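Local coordinates for protein L-iditol 2-dehydrogenase (Clostridium scindens, PDB 4OH1) that probably oxidises L-iditol and related polyols with NAD+ as a zinc-dependent member of the medium-chain alcohol dehydrogenase family, at residues Gln332-Glu335 with Asp336-Ser339; Met315-Ser318 with Lys319-Lys323. All coordinates share one frame; numbering follows the deposited sequence.

Contact 1. Residues Gln332-Glu335 with Asp336-Ser339; sequences QAFE and DLYS
Phe334 and Leu337 point the same way from neighbouring turns of helix 330-338, the helix of a beta-alpha-beta unit that runs from strand 321-326 to strand 344-348. The two side chains lie alongside each other, and Leu337 does the touching with one methyl branch: CD2 comes to 3.8 Å from CD1 of the Phe334 ring, near the ring's CE1 as well. Leu337 CG stands opposite its own backbone N (chi1 -177°), which sends the branched end along the phenyl group. This apolar side of the helix is pressed on strand 344-348, where Phe334 meets Ile347 and Leu337 meets Ile345, and both also reach Ile45.

One turn on from Phe334, Tyr338 leans back over the backbone. The carbonyl oxygen of Phe334 sits 3.1 Å above one face of the tyrosine ring, displaced toward its rim, while Tyr338 CE2 packs at 4.2 Å from Phe334 CB. Leu53 and Thr54 of helix 48-54 meet the same tyrosine.

The main chain supplies four i to i+4 hydrogen bonds, from the amides of Asp336, Leu337, Tyr338 and Ser339 to the carbonyls of Gln332, Ala333, Phe334 and Glu335. That of Asp336 N to Gln332 O is nearly straight, with an angle of 167° at the hydrogen, whereas that of Ser339 is more bent at 147°.

Two polar side chains add bonds of their own. Asp336 OD2 accepts a hydrogen bond from His325 NE2, tying the helix to the preceding strand. Ser339 OG folds back to the main chain, donating to Asp336 O at 2.7 Å, and is also hydrogen-bonded to Lys341 N.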
loop_
_atom_site.group_PDB
_atom_site.type_symbol
_atom_site.label_atom_id
_atom_site.label_comp_id
_atom_site.label_asym_id
_atom_site.label_seq_id
_atom_site.Cartn_x
_atom_site.Cartn_y
_atom_site.Cartn_z
ATOM N N GLN A 332 -25.414 -37.772 -11.701
ATOM C CA GLN A 332 -25.613 -37.620 -10.251
ATOM C C GLN A 332 -24.897 -36.397 -9.709
ATOM O O GLN A 332 -25.365 -35.783 -8.761
ATOM C CB GLN A 332 -25.122 -38.818 -9.477
ATOM C CG GLN A 332 -26.065 -39.985 -9.506
ATOM C CD GLN A 332 -25.317 -41.301 -9.561
ATOM O OE1 GLN A 332 -24.784 -41.683 -10.618
ATOM N NE2 GLN A 332 -25.238 -41.987 -8.417
ATOM N N ALA A 333 -23.755 -36.059 -10.299
ATOM C CA ALA A 333 -23.013 -34.918 -9.846
ATOM C C ALA A 333 -23.804 -33.676 -10.034
ATOM O O ALA A 333 -23.806 -32.784 -9.176
ATOM C CB ALA A 333 -21.686 -34.792 -10.577
ATOM N N PHE A 334 -24.437 -33.563 -11.180
ATOM C CA PHE A 334 -25.239 -32.382 -11.420
ATOM C C PHE A 334 -26.547 -32.409 -10.581
ATOM O O PHE A 334 -27.000 -31.357 -10.132
ATOM C CB PHE A 334 -25.393 -32.135 -12.927
ATOM C CG PHE A 334 -24.167 -31.531 -13.507
ATOM C CD1 PHE A 334 -23.954 -30.174 -13.412
ATOM C CD2 PHE A 334 -23.179 -32.312 -14.009
ATOM C CE1 PHE A 334 -22.803 -29.600 -13.851
ATOM C CE2 PHE A 334 -22.001 -31.756 -14.462
ATOM C CZ PHE A 334 -21.808 -30.393 -14.381
ATOM N N GLU A 335 -27.114 -33.580 -10.296
ATOM C CA GLU A 335 -28.219 -33.606 -9.318
ATOM C C GLU A 335 -27.725 -33.041 -7.976
ATOM O O GLU A 335 -28.369 -32.167 -7.387
ATOM C CB GLU A 335 -28.770 -34.998 -9.106
ATOM C CG GLU A 335 -29.522 -35.569 -10.275
ATOM C CD GLU A 335 -29.881 -37.069 -10.045
ATOM O OE1 GLU A 335 -30.009 -37.464 -8.853
ATOM O OE2 GLU A 335 -30.012 -37.853 -11.035
ATOM N N ASP A 336 -26.563 -33.509 -7.519
ATOM C CA ASP A 336 -25.985 -33.011 -6.267
ATOM C C ASP A 336 -25.759 -31.526 -6.323
ATOM O O ASP A 336 -26.073 -30.832 -5.396
ATOM C CB ASP A 336 -24.698 -33.730 -5.935
ATOM C CG ASP A 336 -24.935 -35.128 -5.497
ATOM O OD1 ASP A 336 -26.108 -35.478 -5.346
ATOM O OD2 ASP A 336 -23.979 -35.903 -5.326
ATOM N N LEU A 337 -25.274 -31.024 -7.436
ATOM C CA LEU A 337 -25.106 -29.604 -7.599
ATOM C C LEU A 337 -26.425 -28.863 -7.416
ATOM O O LEU A 337 -26.495 -27.894 -6.649
ATOM C CB LEU A 337 -24.582 -29.297 -8.984
ATOM C CG LEU A 337 -24.322 -27.811 -9.207
ATOM C CD1 LEU A 337 -23.091 -27.408 -8.428
ATOM C CD2 LEU A 337 -24.138 -27.488 -10.667
ATOM N N TYR A 338 -27.456 -29.300 -8.147
ATOM C CA TYR A 338 -28.737 -28.597 -8.144
ATOM C C TYR A 338 -29.359 -28.687 -6.767
ATOM O O TYR A 338 -30.102 -27.823 -6.423
ATOM C CB TYR A 338 -29.750 -29.098 -9.204
ATOM C CG TYR A 338 -29.270 -29.094 -10.661
ATOM C CD1 TYR A 338 -28.504 -28.048 -11.183
ATOM C CD2 TYR A 338 -29.589 -30.158 -11.510
ATOM C CE1 TYR A 338 -28.072 -28.073 -12.497
ATOM C CE2 TYR A 338 -29.157 -30.193 -12.800
ATOM C CZ TYR A 338 -28.409 -29.155 -13.293
ATOM O OH TYR A 338 -27.998 -29.233 -14.593
ATOM N N SER A 339 -29.041 -29.707 -5.971
ATOM C CA SER A 339 -29.527 -29.762 -4.599
ATOM C C SER A 339 -29.019 -28.595 -3.749
ATOM O O SER A 339 -29.570 -28.311 -2.704
ATOM C CB SER A 339 -29.150 -31.089 -3.921
ATOM O OG SER A 339 -27.846 -31.022 -3.362
#

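Contact 2. Residues Met315-Ser318 with Lys319-Lys323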
loop_
_atom_site.group_PDB
_atom_site.type_symbol
_atom_site.label_atom_id
_atom_site.label_comp_id
_atom_site.label_asym_id
_atom_site.label_seq_id
_atom_site.Cartn_x
_atom_site.Cartn_y
_atom_site.Cartn_z
HETATM N N MSE A 315 -4.165 -25.495 2.888
HETATM C CA MSE A 315 -5.599 -25.512 2.989
HETATM C C MSE A 315 -5.981 -26.920 3.362
HETATM O O MSE A 315 -5.214 -27.825 3.146
HETATM C CB MSE A 315 -6.264 -25.259 1.650
HETATM C CG MSE A 315 -5.864 -24.046 0.930
HETATM SE SE MSE A 315 -6.367 -22.508 2.012
HETATM C CE MSE A 315 -8.281 -22.598 1.708
ATOM N N ASP A 316 -7.177 -27.115 3.868
ATOM C CA ASP A 316 -7.676 -28.498 4.131
ATOM C C ASP A 316 -8.967 -28.676 3.377
ATOM O O ASP A 316 -10.026 -28.159 3.789
ATOM C CB ASP A 316 -7.925 -28.679 5.591
ATOM C CG ASP A 316 -8.471 -30.071 5.935
ATOM O OD1 ASP A 316 -8.784 -30.849 5.035
ATOM O OD2 ASP A 316 -8.591 -30.360 7.119
ATOM N N PHE A 317 -8.909 -29.373 2.260
ATOM C CA PHE A 317 -10.075 -29.438 1.402
ATOM C C PHE A 317 -10.946 -30.592 1.791
ATOM O O PHE A 317 -11.967 -30.813 1.179
ATOM C CB PHE A 317 -9.691 -29.537 -0.073
ATOM C CG PHE A 317 -9.155 -28.272 -0.628
ATOM C CD1 PHE A 317 -9.900 -27.121 -0.597
ATOM C CD2 PHE A 317 -7.895 -28.181 -1.096
ATOM C CE1 PHE A 317 -9.377 -25.927 -1.057
ATOM C CE2 PHE A 317 -7.395 -26.985 -1.571
ATOM C CZ PHE A 317 -8.141 -25.879 -1.572
ATOM N N SER A 318 -10.569 -31.336 2.818
ATOM C CA SER A 318 -11.428 -32.443 3.246
ATOM C C SER A 318 -12.670 -31.843 3.890
ATOM O O SER A 318 -13.609 -32.498 4.113
ATOM C CB SER A 318 -10.703 -33.282 4.260
ATOM O OG SER A 318 -10.530 -32.556 5.482
ATOM N N LYS A 319 -12.678 -30.547 4.121
ATOM C CA LYS A 319 -13.800 -29.870 4.721
ATOM C C LYS A 319 -14.582 -29.026 3.733
ATOM O O LYS A 319 -15.447 -28.251 4.115
ATOM C CB LYS A 319 -13.196 -28.922 5.755
ATOM C CG LYS A 319 -12.502 -29.708 6.856
ATOM C CD LYS A 319 -11.982 -28.815 7.933
ATOM C CE LYS A 319 -11.332 -29.594 9.025
ATOM N NZ LYS A 319 -10.351 -28.654 9.627
ATOM N N ILE A 320 -14.267 -29.172 2.455
ATOM C CA ILE A 320 -14.806 -28.327 1.431
ATOM C C ILE A 320 -15.302 -29.166 0.278
ATOM O O ILE A 320 -16.460 -29.023 -0.142
ATOM C CB ILE A 320 -13.730 -27.348 0.965
ATOM C CG1 ILE A 320 -13.324 -26.430 2.145
ATOM C CG2 ILE A 320 -14.225 -26.533 -0.224
ATOM C CD1 ILE A 320 -12.270 -25.356 1.808
ATOM N N ILE A 321 -14.437 -30.048 -0.231
ATOM C CA ILE A 321 -14.855 -30.975 -1.257
ATOM C C ILE A 321 -15.669 -32.016 -0.584
ATOM O O ILE A 321 -15.138 -32.811 0.131
ATOM C CB ILE A 321 -13.716 -31.655 -1.961
ATOM C CG1 ILE A 321 -12.865 -30.620 -2.674
ATOM C CG2 ILE A 321 -14.309 -32.609 -2.999
ATOM C CD1 ILE A 321 -11.457 -31.100 -3.084
ATOM N N GLN A 322 -16.965 -32.006 -0.804
ATOM C CA GLN A 322 -17.827 -32.914 -0.064
ATOM C C GLN A 322 -18.355 -34.024 -0.919
ATOM O O GLN A 322 -18.946 -34.914 -0.387
ATOM C CB GLN A 322 -19.016 -32.171 0.513
ATOM C CG GLN A 322 -18.580 -31.002 1.345
ATOM C CD GLN A 322 -19.637 -30.514 2.254
ATOM O OE1 GLN A 322 -20.510 -29.713 1.875
ATOM N NE2 GLN A 322 -19.531 -30.914 3.508
ATOM N N LYS A 323 -18.162 -33.984 -2.230
ATOM C CA LYS A 323 -18.616 -35.081 -3.089
ATOM C C LYS A 323 -17.652 -35.246 -4.229
ATOM O O LYS A 323 -17.241 -34.255 -4.804
ATOM C CB LYS A 323 -19.950 -34.723 -3.756
ATOM C CG LYS A 323 -21.132 -34.925 -2.924
ATOM C CD LYS A 323 -21.530 -36.372 -2.949
ATOM C CE LYS A 323 -22.687 -36.594 -2.019
ATOM N NZ LYS A 323 -23.031 -38.009 -2.187
HETATM O O HOH W 1 -7.639 -28.340 9.091
#
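Asp316 and Lys319 cross at about a right angle on a type I-like beta turn, residues 317-320, that leads into strand 321-326, and an Asx turn at Asp316 shapes its start. The lysine chain runs extended beyond CG, so that its far end passes the carboxylate: CE lies 3.4 Å from Asp316 OD2, and NZ forms a rather long salt bridge to the same oxygen at 3.5 Å. A water spans the pair, donating to OD2 and accepting from NZ, and thereby adds a second, indirect link between the charges.

The other carboxylate oxygen turns to the main chain. With Asp316 CG placed opposite the backbone N (chi1 179°), OD1 reaches forward and takes the amide of Ser318 at 2.9 Å, on its anti side and 31° out of the carboxylate plane. Ser318 OG also donates to OD1, though that bond is modelled very short and its length is doubtful. The two carboxylate oxygens thus divide their work, one closing the turn and the other facing the lysine.

The buried Phe317 is met by two isoleucines, at different points. Ile320 crosses it at a slant, its CD1 methyl 3.8 Å from ring atom CD1 of the phenylalanine, while Ile321 brings its own CD1 against Phe317 CB. The CB of Met315, a selenomethionine here, lies over one ring face. Around this cluster, Ile320 meets Met187, Met188 and Gln191 of helix 184-194, and Phe317 and Ile321 both meet Asp152 of helix 150-153.

The backbone reverses around one acceptor, Phe317 O, which takes hydrogen bonds from two successive amides. Ile321 N approaches it only 16° from the carbonyl plane, at 2.9 Å, whereas Ile320 N, whose i to i+3 bond closes the beta turn, lies well above that plane, 3.1 Å from the oxygen.

In the fold
Along the chain contact 2 comes first: residues 315-323 turn out of the loop after helix 305-311 into strand 321-326, and helix 330-338, which carries contact 1, follows directly. Their centres are about 17 Å apart, yet the two meet where Asp336 OD2 packs 3.4 Å from Lys323 CD. Both lean on strand 344-348, which pairs in parallel with strand 321-326 and joins the unit to the mixed sheet of the GroES-like part. Ile320 at the same time touches helix 184-194 of the Rossmann-type part, so contact 2 lies where the two parts meet. Neither contact supplies a zinc ligand, although Leu337 and Ile321 each come within about 9 Å of Glu75, side chain to side chain.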